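Local coordinates for protein alanine racemase (Oenococcus oeni PSU-1, PDB 3HUR) that belongs to the alanine racemase family, joining an N-terminal barrel of the TIM type to a C-terminal domain rich in beta strands, at residues L46-L51 with L69-E74; V35-K40 with K53-T58; L87-Y92 with K96-H101; Q24-W29 with A221-G226. All coordinates share one frame; numbering follows the deposited sequence.

All four contacts lie in the barrel half of the chain. Contacts 1 and 2 share helix 48-57, one end of which faces helix 69-77 while the other lies on strand 34-38; their centres are 10 Å apart. Contact 4 sets helix 16-30 on strand 222-223, the neighbour of strand 34-38, and backbone bonding between these strands ties contacts 2 and 4, with centres 11 Å apart. Contact 3 continues the wall beyond contact 1, Leu69 packing on Phe98. Two places hold sulfate, probably from crystallisation: one beside Glu71 in contact 1, the other at Gly226 in contact 4. Contacts 1 and 3 also touch the second subunit.

Contact 1 of 4, residues L46-L51 with L69-E74; sequences LGAIPL and LDEALE
Against the carboxylate of Glu71 stands the methyl of Ala48, its CB 3.5 Å from Glu71 OE2, approaching obliquely, well off the plane of the carboxylate. At the other oxygen, OE1, Lys371 of the second subunit forms a salt bridge, and a bound sulfate lies close by. Glu71 reaches across because CG is anti to its backbone N (chi1 -164°) and the chain then bends about the CB-CG bond, chi2 64°. The carboxylate of Glu74 comes alongside, with its OE2 3.0 Å from OE1 of Glu71. These are two acceptors, and the ammonium of the same Lys371 also bridges to Glu74, which probably offsets their repulsion. Helices 48-57 and 69-77, which belong to successive beta-alpha units of the barrel wall, touch here at only a few points. Their second touch is made by Ile49, whose CD1 ends 4.0 Å from the carbonyl O of Glu74; the branch carrying this methyl, CG1, is anti to the carbonyl carbon of Ile49. Gly47 leaves the preceding helix with positive phi and stands at the N-cap position of helix 48-57. Ala48 N is hydrogen-bonded to Asp42 OD2.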
loop_
_atom_site.group_PDB
_atom_site.type_symbol
_atom_site.label_atom_id
_atom_site.label_comp_id
_atom_site.label_asym_id
_atom_site.label_seq_id
_atom_site.Cartn_x
_atom_site.Cartn_y
_atom_site.Cartn_z
ATOM N N LEU A 46 13.191 12.825 14.663
ATOM C CA LEU A 46 12.973 12.771 16.112
ATOM C C LEU A 46 12.931 14.147 16.746
ATOM O O LEU A 46 12.493 14.276 17.901
ATOM C CB LEU A 46 14.050 11.936 16.820
ATOM C CG LEU A 46 14.143 10.497 16.356
ATOM C CD1 LEU A 46 15.047 9.733 17.270
ATOM C CD2 LEU A 46 12.769 9.860 16.303
ATOM N N GLY A 47 13.392 15.170 16.023
ATOM C CA GLY A 47 13.212 16.554 16.448
ATOM C C GLY A 47 14.538 17.262 16.617
ATOM O O GLY A 47 15.238 17.058 17.555
ATOM N N ALA A 48 14.881 18.129 15.701
ATOM C CA ALA A 48 16.222 18.701 15.709
ATOM C C ALA A 48 16.392 19.685 16.876
ATOM O O ALA A 48 17.389 19.704 17.561
ATOM C CB ALA A 48 16.504 19.347 14.388
ATOM N N ILE A 49 15.394 20.494 17.117
ATOM C CA ILE A 49 15.478 21.494 18.158
ATOM C C ILE A 49 15.692 20.898 19.543
ATOM O O ILE A 49 16.691 21.208 20.156
ATOM C CB ILE A 49 14.248 22.358 18.112
ATOM C CG1 ILE A 49 14.172 22.982 16.741
ATOM C CG2 ILE A 49 14.257 23.410 19.181
ATOM C CD1 ILE A 49 13.885 24.397 16.735
ATOM N N PRO A 50 14.775 20.031 20.032
ATOM C CA PRO A 50 14.963 19.379 21.316
ATOM C C PRO A 50 16.273 18.605 21.414
ATOM O O PRO A 50 16.921 18.645 22.444
ATOM C CB PRO A 50 13.764 18.428 21.429
ATOM C CG PRO A 50 12.945 18.650 20.254
ATOM C CD PRO A 50 13.419 19.826 19.523
ATOM N N LEU A 51 16.636 17.890 20.357
ATOM C CA LEU A 51 17.934 17.209 20.311
ATOM C C LEU A 51 19.105 18.250 20.455
ATOM O O LEU A 51 19.922 18.143 21.347
ATOM C CB LEU A 51 18.051 16.372 19.025
ATOM C CG LEU A 51 17.346 15.000 18.992
ATOM C CD1 LEU A 51 17.386 14.417 17.584
ATOM C CD2 LEU A 51 17.925 14.030 20.001
ATOM N N LEU A 69 19.571 25.939 5.177
ATOM C CA LEU A 69 19.658 27.208 5.831
ATOM C C LEU A 69 18.461 27.431 6.779
ATOM O O LEU A 69 18.625 27.756 7.955
ATOM C CB LEU A 69 19.674 28.280 4.755
ATOM C CG LEU A 69 19.875 29.697 5.256
ATOM C CD1 LEU A 69 21.159 29.766 6.059
ATOM C CD2 LEU A 69 19.852 30.676 4.056
ATOM N N ASP A 70 17.256 27.233 6.275
ATOM C CA ASP A 70 16.074 27.537 7.068
ATOM C C ASP A 70 16.055 26.751 8.393
ATOM O O ASP A 70 15.732 27.329 9.416
ATOM C CB ASP A 70 14.780 27.534 6.220
ATOM C CG ASP A 70 14.098 26.165 6.102
ATOM O OD1 ASP A 70 14.770 25.101 6.108
ATOM O OD2 ASP A 70 12.835 26.171 5.985
ATOM N N GLU A 71 16.549 25.519 8.441
ATOM C CA GLU A 71 16.760 24.851 9.744
ATOM C C GLU A 71 17.785 25.538 10.662
ATOM O O GLU A 71 17.659 25.495 11.894
ATOM C CB GLU A 71 17.158 23.387 9.565
ATOM C CG GLU A 71 17.020 22.525 10.820
ATOM C CD GLU A 71 15.553 22.398 11.314
ATOM O OE1 GLU A 71 14.597 22.732 10.550
ATOM O OE2 GLU A 71 15.355 21.998 12.491
ATOM N N ALA A 72 18.831 26.128 10.072
ATOM C CA ALA A 72 19.840 26.895 10.874
ATOM C C ALA A 72 19.143 28.070 11.533
ATOM O O ALA A 72 19.187 28.205 12.717
ATOM C CB ALA A 72 20.971 27.357 10.018
ATOM N N LEU A 73 18.425 28.843 10.733
ATOM C CA LEU A 73 17.668 30.009 11.203
ATOM C C LEU A 73 16.665 29.668 12.310
ATOM O O LEU A 73 16.626 30.355 13.309
ATOM C CB LEU A 73 16.995 30.725 10.017
ATOM C CG LEU A 73 18.011 31.253 8.963
ATOM C CD1 LEU A 73 17.409 32.183 7.922
ATOM C CD2 LEU A 73 19.168 31.951 9.594
ATOM N N GLU A 74 15.933 28.566 12.171
ATOM C CA GLU A 74 15.027 28.117 13.206
ATOM C C GLU A 74 15.720 27.733 14.474
ATOM O O GLU A 74 15.229 27.970 15.554
ATOM C CB GLU A 74 14.261 26.857 12.756
ATOM C CG GLU A 74 13.086 27.015 11.776
ATOM C CD GLU A 74 12.504 25.624 11.366
ATOM O OE1 GLU A 74 11.690 24.985 12.124
ATOM O OE2 GLU A 74 12.916 25.164 10.296
#

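Contact 2 of 4, residues V35-K40 with K53-T58; sequences VYAVLK and KAFQET
In the first beta-alpha unit of the barrel, Phe55 of helix 48-57 packs on the segment 35-40, meeting Ala37 of strand 34-38 and then Leu39. The Ala37 methyl touches the CD2-CE2 bond of the ring, its CB 3.7 Å from Phe55 CD2 and equally near CE2, from a direction that is neither face-on nor edge-on. Leu39 comes to the rim instead: its CD2 lies near the plane of the ring, 4.3 Å from Phe55 CE2. Phe55 CG lies beside its own backbone N and anti to the carbonyl carbon (chi1 -59°), which carries the ring off the helix onto the sheet. Ala37 and Leu39, two apart in sequence, both turn their CB atoms toward the helix, whereas Val38 between them points away from it. This is the usual layering of a parallel barrel, alternate residues of the segment facing the surrounding helices. Leu23 of helix 16-30 closes in on both Ala37 and Phe55, so the aromatic ring sits where two helices and the strand converge. Near the end of helix 48-57, Thr58 OG1 donates a 2.8 Å hydrogen bond to Ala54 O, tilted only 16° from the carbonyl plane, and OG1 is also bonded to Ser60 OG.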
loop_
_atom_site.group_PDB
_atom_site.type_symbol
_atom_site.label_atom_id
_atom_site.label_comp_id
_atom_site.label_asym_id
_atom_site.label_seq_id
_atom_site.Cartn_x
_atom_site.Cartn_y
_atom_site.Cartn_z
ATOM N N VAL A 35 32.948 17.267 18.955
ATOM C CA VAL A 35 31.834 16.480 18.392
ATOM C C VAL A 35 30.846 17.431 17.737
ATOM O O VAL A 35 30.354 18.329 18.400
ATOM C CB VAL A 35 31.124 15.648 19.442
ATOM C CG1 VAL A 35 29.852 15.016 18.869
ATOM C CG2 VAL A 35 32.038 14.600 19.938
ATOM N N TYR A 36 30.647 17.249 16.431
ATOM C CA TYR A 36 29.670 17.944 15.617
ATOM C C TYR A 36 28.463 17.028 15.369
ATOM O O TYR A 36 28.573 16.038 14.632
ATOM C CB TYR A 36 30.258 18.276 14.254
ATOM C CG TYR A 36 31.513 19.102 14.267
ATOM C CD1 TYR A 36 32.251 19.275 13.107
ATOM C CD2 TYR A 36 31.968 19.723 15.430
ATOM C CE1 TYR A 36 33.390 20.027 13.099
ATOM C CE2 TYR A 36 33.104 20.474 15.422
ATOM C CZ TYR A 36 33.815 20.617 14.260
ATOM O OH TYR A 36 34.940 21.391 14.265
ATOM N N ALA A 37 27.320 17.368 15.963
ATOM C CA ALA A 37 26.111 16.524 15.915
ATOM C C ALA A 37 25.412 16.798 14.619
ATOM O O ALA A 37 25.097 17.951 14.342
ATOM C CB ALA A 37 25.214 16.859 17.053
ATOM N N VAL A 38 25.240 15.766 13.789
ATOM C CA VAL A 38 24.573 15.934 12.523
ATOM C C VAL A 38 23.077 15.653 12.756
ATOM O O VAL A 38 22.695 14.612 13.240
ATOM C CB VAL A 38 25.180 15.026 11.402
ATOM C CG1 VAL A 38 24.474 15.259 10.070
ATOM C CG2 VAL A 38 26.683 15.273 11.209
ATOM N N LEU A 39 22.254 16.613 12.377
ATOM C CA LEU A 39 20.848 16.562 12.566
ATOM C C LEU A 39 20.164 16.813 11.240
ATOM O O LEU A 39 19.741 17.923 10.953
ATOM C CB LEU A 39 20.465 17.671 13.524
ATOM C CG LEU A 39 20.896 17.407 14.963
ATOM C CD1 LEU A 39 20.355 18.531 15.792
ATOM C CD2 LEU A 39 20.382 16.022 15.477
ATOM N N LYS A 40 20.036 15.807 10.400
ATOM C CA LYS A 40 19.344 16.020 9.153
ATOM C C LYS A 40 17.914 15.529 9.299
ATOM O O LYS A 40 17.612 14.707 10.173
ATOM C CB LYS A 40 20.049 15.285 8.044
ATOM C CG LYS A 40 21.525 15.615 7.904
ATOM C CD LYS A 40 22.116 14.704 6.873
ATOM C CE LYS A 40 23.549 15.039 6.471
ATOM N NZ LYS A 40 23.924 13.997 5.461
ATOM N N LYS A 53 19.032 21.386 21.692
ATOM C CA LYS A 53 19.021 21.943 23.028
ATOM C C LYS A 53 19.600 20.959 24.035
ATOM O O LYS A 53 20.343 21.353 24.911
ATOM C CB LYS A 53 17.611 22.280 23.489
ATOM C CG LYS A 53 17.018 23.496 22.868
ATOM C CD LYS A 53 15.592 23.650 23.371
ATOM C CE LYS A 53 14.939 24.935 22.882
ATOM N NZ LYS A 53 15.414 26.143 23.651
ATOM N N ALA A 54 19.218 19.693 23.957
ATOM C CA ALA A 54 19.804 18.702 24.850
ATOM C C ALA A 54 21.344 18.642 24.670
ATOM O O ALA A 54 22.069 18.465 25.635
ATOM C CB ALA A 54 19.209 17.349 24.612
ATOM N N PHE A 55 21.841 18.788 23.451
ATOM C CA PHE A 55 23.275 18.696 23.281
ATOM C C PHE A 55 24.002 19.950 23.791
ATOM O O PHE A 55 25.149 19.830 24.235
ATOM C CB PHE A 55 23.667 18.454 21.824
ATOM C CG PHE A 55 23.100 17.205 21.220
ATOM C CD1 PHE A 55 22.841 16.106 21.970
ATOM C CD2 PHE A 55 22.827 17.151 19.869
ATOM C CE1 PHE A 55 22.329 14.970 21.378
ATOM C CE2 PHE A 55 22.327 16.033 19.286
ATOM C CZ PHE A 55 22.064 14.947 20.033
ATOM N N GLN A 56 23.367 21.127 23.685
ATOM C CA GLN A 56 23.974 22.412 24.147
ATOM C C GLN A 56 24.078 22.453 25.672
ATOM O O GLN A 56 25.060 22.908 26.228
ATOM C CB GLN A 56 23.165 23.629 23.676
ATOM C CG GLN A 56 23.886 24.952 23.844
ATOM C CD GLN A 56 23.143 26.140 23.221
ATOM O OE1 GLN A 56 23.428 26.547 22.097
ATOM N NE2 GLN A 56 22.191 26.693 23.946
ATOM N N GLU A 57 23.077 21.912 26.343
ATOM C CA GLU A 57 22.980 22.031 27.768
ATOM C C GLU A 57 23.929 21.082 28.444
ATOM O O GLU A 57 24.385 21.353 29.566
ATOM C CB GLU A 57 21.539 21.786 28.240
ATOM C CG GLU A 57 21.383 20.971 29.585
ATOM C CD GLU A 57 21.552 21.810 30.840
ATOM O OE1 GLU A 57 21.650 23.032 30.700
ATOM O OE2 GLU A 57 21.563 21.250 31.966
ATOM N N THR A 58 24.175 19.950 27.808
ATOM C CA THR A 58 25.055 18.940 28.379
ATOM C C THR A 58 26.466 19.082 27.832
ATOM O O THR A 58 27.355 18.357 28.229
ATOM C CB THR A 58 24.581 17.530 28.035
ATOM O OG1 THR A 58 24.445 17.404 26.597
ATOM C CG2 THR A 58 23.288 17.240 28.748
#

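Contact 3 of 4, residues L87-Y92 with K96-H101; sequences LGAWDY and KLFIDH
Phe98, projecting from helix 95-100, buries far more surface here than Ala89 and Asp91, the two loop residues it meets most broadly. Its ring is set against the backbone of the loop at its outer end: CE2 lies 3.8 Å from Asp91 O, while CZ lies 4.0 Å from Ala89 O. Both carbonyl oxygens approach obliquely, and so does the backbone N of Trp90, 4.2 Å from Phe98 CZ. The side chain of Ala89 adds the one apolar touch between side chains, its CB 4.2 Å from Phe98 CZ. Phe98 CG is anti to its carbonyl carbon and beside the backbone N (chi1 -56°), which leads the ring from the helix toward the loop. Asp91 meets the ring through its main-chain O; its carboxylate OD2 lies close to OD2 of Asp94, a like-charged neighbour. Trp90 points its CB away from the helix; its indole has Gly88 O 4.0 Å above one face, displaced toward the rim, and the ring of Trp112 meets it nearly perpendicularly. Trp90 also packs on Leu3 of the second subunit. The loop follows strand 84-86 and leads directly into helix 95-100, so the contact folds the link of one beta-alpha unit onto its own helix. On the sheet side of that helix, Phe98 also packs on Ile103 and Ile105 of strand 103-107 and on Leu123 of strand 123-128, while Leu69 of helix 69-77 flanks it.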
loop_
_atom_site.group_PDB
_atom_site.type_symbol
_atom_site.label_atom_id
_atom_site.label_comp_id
_atom_site.label_asym_id
_atom_site.label_seq_id
_atom_site.Cartn_x
_atom_site.Cartn_y
_atom_site.Cartn_z
ATOM N N LEU A 87 24.825 22.432 5.104
ATOM C CA LEU A 87 25.663 21.568 4.281
ATOM C C LEU A 87 25.757 21.868 2.793
ATOM O O LEU A 87 26.847 21.587 2.177
ATOM C CB LEU A 87 25.336 20.090 4.488
ATOM C CG LEU A 87 26.044 19.483 5.695
ATOM C CD1 LEU A 87 25.748 17.992 5.773
ATOM C CD2 LEU A 87 27.543 19.715 5.612
ATOM N N GLY A 88 24.694 22.404 2.199
ATOM C CA GLY A 88 24.689 22.561 0.743
ATOM C C GLY A 88 24.318 23.960 0.337
ATOM O O GLY A 88 23.755 24.176 -0.737
ATOM N N ALA A 89 24.628 24.923 1.186
ATOM C CA ALA A 89 24.254 26.278 0.919
ATOM C C ALA A 89 25.529 27.157 0.864
ATOM O O ALA A 89 26.390 27.076 1.733
ATOM C CB ALA A 89 23.278 26.763 1.985
ATOM N N TRP A 90 25.641 27.962 -0.186
ATOM C CA TRP A 90 26.775 28.826 -0.367
ATOM C C TRP A 90 26.507 29.945 -1.353
ATOM O O TRP A 90 27.433 30.427 -1.982
ATOM C CB TRP A 90 28.010 27.998 -0.791
ATOM C CG TRP A 90 27.772 27.143 -1.951
ATOM C CD1 TRP A 90 27.560 27.557 -3.225
ATOM C CD2 TRP A 90 27.713 25.718 -1.972
ATOM N NE1 TRP A 90 27.351 26.466 -4.043
ATOM C CE2 TRP A 90 27.448 25.328 -3.293
ATOM C CE3 TRP A 90 27.839 24.736 -0.999
ATOM C CZ2 TRP A 90 27.317 23.997 -3.673
ATOM C CZ3 TRP A 90 27.698 23.404 -1.365
ATOM C CH2 TRP A 90 27.435 23.046 -2.692
ATOM N N ASP A 91 25.253 30.379 -1.476
ATOM C CA ASP A 91 24.904 31.499 -2.364
ATOM C C ASP A 91 25.539 32.758 -1.858
ATOM O O ASP A 91 25.397 33.100 -0.699
ATOM C CB ASP A 91 23.395 31.761 -2.394
ATOM C CG ASP A 91 22.650 30.852 -3.338
ATOM O OD1 ASP A 91 23.261 30.360 -4.325
ATOM O OD2 ASP A 91 21.432 30.641 -3.087
ATOM N N TYR A 92 26.194 33.478 -2.743
ATOM C CA TYR A 92 26.822 34.741 -2.384
ATOM C C TYR A 92 25.833 35.726 -1.820
ATOM O O TYR A 92 26.211 36.619 -1.055
ATOM C CB TYR A 92 27.447 35.380 -3.619
ATOM C CG TYR A 92 28.693 34.716 -4.177
ATOM C CD1 TYR A 92 29.443 33.811 -3.432
ATOM C CD2 TYR A 92 29.138 35.039 -5.454
ATOM C CE1 TYR A 92 30.601 33.236 -3.968
ATOM C CE2 TYR A 92 30.277 34.482 -5.984
ATOM C CZ TYR A 92 31.008 33.598 -5.236
ATOM O OH TYR A 92 32.133 33.056 -5.786
ATOM N N LYS A 96 25.391 37.534 4.068
ATOM C CA LYS A 96 25.007 38.314 5.233
ATOM C C LYS A 96 24.327 37.432 6.244
ATOM O O LYS A 96 24.564 37.543 7.448
ATOM C CB LYS A 96 24.069 39.468 4.831
ATOM N N LEU A 97 23.478 36.534 5.783
ATOM C CA LEU A 97 22.770 35.682 6.734
ATOM C C LEU A 97 23.752 34.792 7.447
ATOM O O LEU A 97 23.747 34.710 8.671
ATOM C CB LEU A 97 21.698 34.832 6.043
ATOM C CG LEU A 97 20.385 35.560 5.798
ATOM C CD1 LEU A 97 19.429 34.635 5.058
ATOM C CD2 LEU A 97 19.777 36.093 7.120
ATOM N N PHE A 98 24.606 34.131 6.674
ATOM C CA PHE A 98 25.635 33.251 7.258
ATOM C C PHE A 98 26.454 33.957 8.313
ATOM O O PHE A 98 26.642 33.417 9.395
ATOM C CB PHE A 98 26.603 32.700 6.209
ATOM C CG PHE A 98 25.944 31.956 5.068
ATOM C CD1 PHE A 98 25.014 30.958 5.307
ATOM C CD2 PHE A 98 26.309 32.218 3.754
ATOM C CE1 PHE A 98 24.446 30.271 4.270
ATOM C CE2 PHE A 98 25.731 31.515 2.691
ATOM C CZ PHE A 98 24.799 30.563 2.953
ATOM N N ILE A 99 26.944 35.164 8.018
ATOM C CA ILE A 99 27.824 35.862 8.960
ATOM C C ILE A 99 27.058 36.290 10.201
ATOM O O ILE A 99 27.488 36.048 11.310
ATOM C CB ILE A 99 28.526 37.090 8.305
ATOM C CG1 ILE A 99 29.447 36.643 7.170
ATOM C CG2 ILE A 99 29.349 37.861 9.328
ATOM C CD1 ILE A 99 29.617 37.711 6.088
ATOM N N ASP A 100 25.904 36.911 10.012
ATOM C CA ASP A 100 25.186 37.473 11.159
ATOM C C ASP A 100 24.702 36.429 12.137
ATOM O O ASP A 100 24.552 36.724 13.328
ATOM C CB ASP A 100 23.978 38.303 10.716
ATOM C CG ASP A 100 24.372 39.608 9.972
ATOM O OD1 ASP A 100 25.576 40.061 10.053
ATOM O OD2 ASP A 100 23.437 40.158 9.303
ATOM N N HIS A 101 24.448 35.218 11.635
ATOM C CA HIS A 101 23.908 34.139 12.463
ATOM C C HIS A 101 24.936 33.053 12.813
ATOM O O HIS A 101 24.556 31.984 13.338
ATOM C CB HIS A 101 22.699 33.509 11.751
ATOM C CG HIS A 101 21.560 34.455 11.552
ATOM N ND1 HIS A 101 20.742 34.861 12.588
ATOM C CD2 HIS A 101 21.078 35.043 10.431
ATOM C CE1 HIS A 101 19.815 35.673 12.109
ATOM N NE2 HIS A 101 19.997 35.799 10.803
#

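Contact 4 of 4, residues Q24-W29 with A221-G226; sequences QEIREW and AAIRPG. With SO4 (sulfate ion), chain B.
Helix 16-30 lies over the segment 221-226, the CA of Ile26 being 8.1 Å from that of Pro225 and the CA of Arg27 8.0 Å from that of Ile223. Ile26 and Ile223 carry the contact, their side chains crossing at a slant: CG2 of Ile26 is 3.8 Å from CD1 of Ile223. With its CG1 lodged between backbone N and carbonyl carbon (chi1 67°) and the chain extended beyond it, Ile223 brings CD1 to the helix backbone, 3.6 Å from Ile26 O. That oxygen is not left without a partner, since it is hydrogen-bonded to Thr30 OG1. The same CG2 of Ile26 also reaches the proline ring, 4.3 Å from Pro225 CG. Cys209 of helix 206-211 closes over both isoleucines. Arg27 runs along the side of the contact to a salt bridge with Asp62. Past Pro225, Gly226 N gives a weak, bent hydrogen bond of 3.1 Å to O4 of the sulfate (134° at the hydrogen), an ion also bound by Ser206 OG and Gln227 N. The segment 221-226 closes the barrel, strand 222-223 lying beside strand 34-38. The two segments are thus joined mainly by buried apolar side chains, with no hydrogen bond between them, consistent with an attachment that rests on fit and exclusion of water, with polar groups served by partners outside it, such as Asp62 for Arg27.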
loop_
_atom_site.group_PDB
_atom_site.type_symbol
_atom_site.label_atom_id
_atom_site.label_comp_id
_atom_site.label_asym_id
_atom_site.label_seq_id
_atom_site.Cartn_x
_atom_site.Cartn_y
_atom_site.Cartn_z
ATOM N N GLN A 24 28.169 11.280 24.080
ATOM C CA GLN A 24 29.201 10.982 25.053
ATOM C C GLN A 24 29.964 9.642 24.786
ATOM O O GLN A 24 31.181 9.616 24.867
ATOM C CB GLN A 24 28.604 11.034 26.466
ATOM C CG GLN A 24 28.303 12.497 26.954
ATOM C CD GLN A 24 27.202 12.588 28.060
ATOM O OE1 GLN A 24 26.595 11.576 28.468
ATOM N NE2 GLN A 24 26.943 13.806 28.526
ATOM N N GLU A 25 29.267 8.553 24.466
ATOM C CA GLU A 25 29.911 7.255 24.234
ATOM C C GLU A 25 30.815 7.287 23.067
ATOM O O GLU A 25 31.928 6.762 23.120
ATOM C CB GLU A 25 28.907 6.148 23.936
ATOM C CG GLU A 25 28.194 5.627 25.140
ATOM C CD GLU A 25 29.060 4.745 25.982
ATOM O OE1 GLU A 25 29.593 3.724 25.461
ATOM O OE2 GLU A 25 29.175 5.076 27.171
ATOM N N ILE A 26 30.317 7.860 21.985
ATOM C CA ILE A 26 31.050 7.807 20.749
ATOM C C ILE A 26 32.250 8.774 20.782
ATOM O O ILE A 26 33.185 8.645 19.977
ATOM C CB ILE A 26 30.134 8.028 19.527
ATOM C CG1 ILE A 26 30.778 7.438 18.282
ATOM C CG2 ILE A 26 29.838 9.504 19.308
ATOM C CD1 ILE A 26 30.912 5.924 18.301
ATOM N N ARG A 27 32.203 9.745 21.697
ATOM C CA ARG A 27 33.350 10.611 21.980
ATOM C C ARG A 27 34.474 9.753 22.599
ATOM O O ARG A 27 35.603 9.806 22.158
ATOM C CB ARG A 27 32.981 11.740 22.944
ATOM C CG ARG A 27 33.987 12.889 22.967
ATOM C CD ARG A 27 33.680 13.914 24.070
ATOM N NE ARG A 27 33.900 15.281 23.587
ATOM C CZ ARG A 27 32.945 16.135 23.213
ATOM N NH1 ARG A 27 31.659 15.799 23.275
ATOM N NH2 ARG A 27 33.276 17.347 22.778
ATOM N N GLU A 28 34.121 8.963 23.608
ATOM C CA GLU A 28 35.080 8.132 24.311
ATOM C C GLU A 28 35.574 7.013 23.429
ATOM O O GLU A 28 36.679 6.551 23.614
ATOM C CB GLU A 28 34.476 7.509 25.587
ATOM C CG GLU A 28 33.994 8.516 26.631
ATOM C CD GLU A 28 33.083 7.876 27.710
ATOM O OE1 GLU A 28 33.437 6.762 28.191
ATOM O OE2 GLU A 28 32.031 8.489 28.078
ATOM N N TRP A 29 34.756 6.562 22.494
ATOM C CA TRP A 29 35.082 5.413 21.671
ATOM C C TRP A 29 36.137 5.792 20.651
ATOM O O TRP A 29 36.915 4.940 20.192
ATOM C CB TRP A 29 33.819 4.966 20.951
ATOM C CG TRP A 29 33.905 3.735 20.070
ATOM C CD1 TRP A 29 33.903 3.706 18.702
ATOM C CD2 TRP A 29 33.919 2.367 20.501
ATOM N NE1 TRP A 29 33.930 2.400 18.257
ATOM C CE2 TRP A 29 33.942 1.562 19.344
ATOM C CE3 TRP A 29 33.939 1.742 21.760
ATOM C CZ2 TRP A 29 33.992 0.155 19.407
ATOM C CZ3 TRP A 29 33.968 0.332 21.821
ATOM C CH2 TRP A 29 34.001 -0.434 20.650
ATOM N N ALA A 221 39.795 14.087 15.257
ATOM C CA ALA A 221 39.883 15.435 15.795
ATOM C C ALA A 221 38.447 15.988 16.010
ATOM O O ALA A 221 38.075 16.341 17.138
ATOM C CB ALA A 221 40.709 16.331 14.859
ATOM N N ALA A 222 37.666 16.019 14.924
ATOM C CA ALA A 222 36.251 16.414 14.948
ATOM C C ALA A 222 35.425 15.349 14.241
ATOM O O ALA A 222 35.467 15.218 12.992
ATOM C CB ALA A 222 36.040 17.746 14.271
ATOM N N ILE A 223 34.688 14.594 15.052
ATOM C CA ILE A 223 33.752 13.607 14.549
ATOM C C ILE A 223 32.364 14.218 14.260
ATOM O O ILE A 223 32.008 15.259 14.801
ATOM C CB ILE A 223 33.660 12.397 15.478
ATOM C CG1 ILE A 223 33.042 12.736 16.835
ATOM C CG2 ILE A 223 35.044 11.773 15.657
ATOM C CD1 ILE A 223 32.732 11.453 17.700
ATOM N N ARG A 224 31.632 13.563 13.357
ATOM C CA ARG A 224 30.355 14.041 12.814
ATOM C C ARG A 224 29.261 12.994 12.912
ATOM O O ARG A 224 28.744 12.551 11.912
ATOM C CB ARG A 224 30.549 14.406 11.357
ATOM C CG ARG A 224 31.230 15.713 11.195
ATOM C CD ARG A 224 31.209 16.109 9.728
ATOM N NE ARG A 224 32.482 15.646 9.239
ATOM C CZ ARG A 224 32.723 14.923 8.165
ATOM N NH1 ARG A 224 31.817 14.600 7.272
ATOM N NH2 ARG A 224 33.966 14.585 7.983
ATOM N N PRO A 225 28.918 12.565 14.123
ATOM C CA PRO A 225 27.886 11.545 14.270
ATOM C C PRO A 225 26.504 12.052 13.882
ATOM O O PRO A 225 26.089 13.092 14.346
ATOM C CB PRO A 225 27.933 11.228 15.749
ATOM C CG PRO A 225 28.552 12.378 16.354
ATOM C CD PRO A 225 29.511 12.903 15.414
ATOM N N GLY A 226 25.853 11.335 12.976
ATOM C CA GLY A 226 24.481 11.644 12.516
ATOM C C GLY A 226 23.534 10.522 12.885
ATOM O O GLY A 226 23.078 10.449 14.003
HETATM S S SO4 B . 26.086 9.876 9.022
HETATM O O1 SO4 B . 24.718 9.422 9.037
HETATM O O2 SO4 B . 26.917 9.143 8.103
HETATM O O3 SO4 B . 26.112 11.211 8.504
HETATM O O4 SO4 B . 26.521 9.670 10.395
#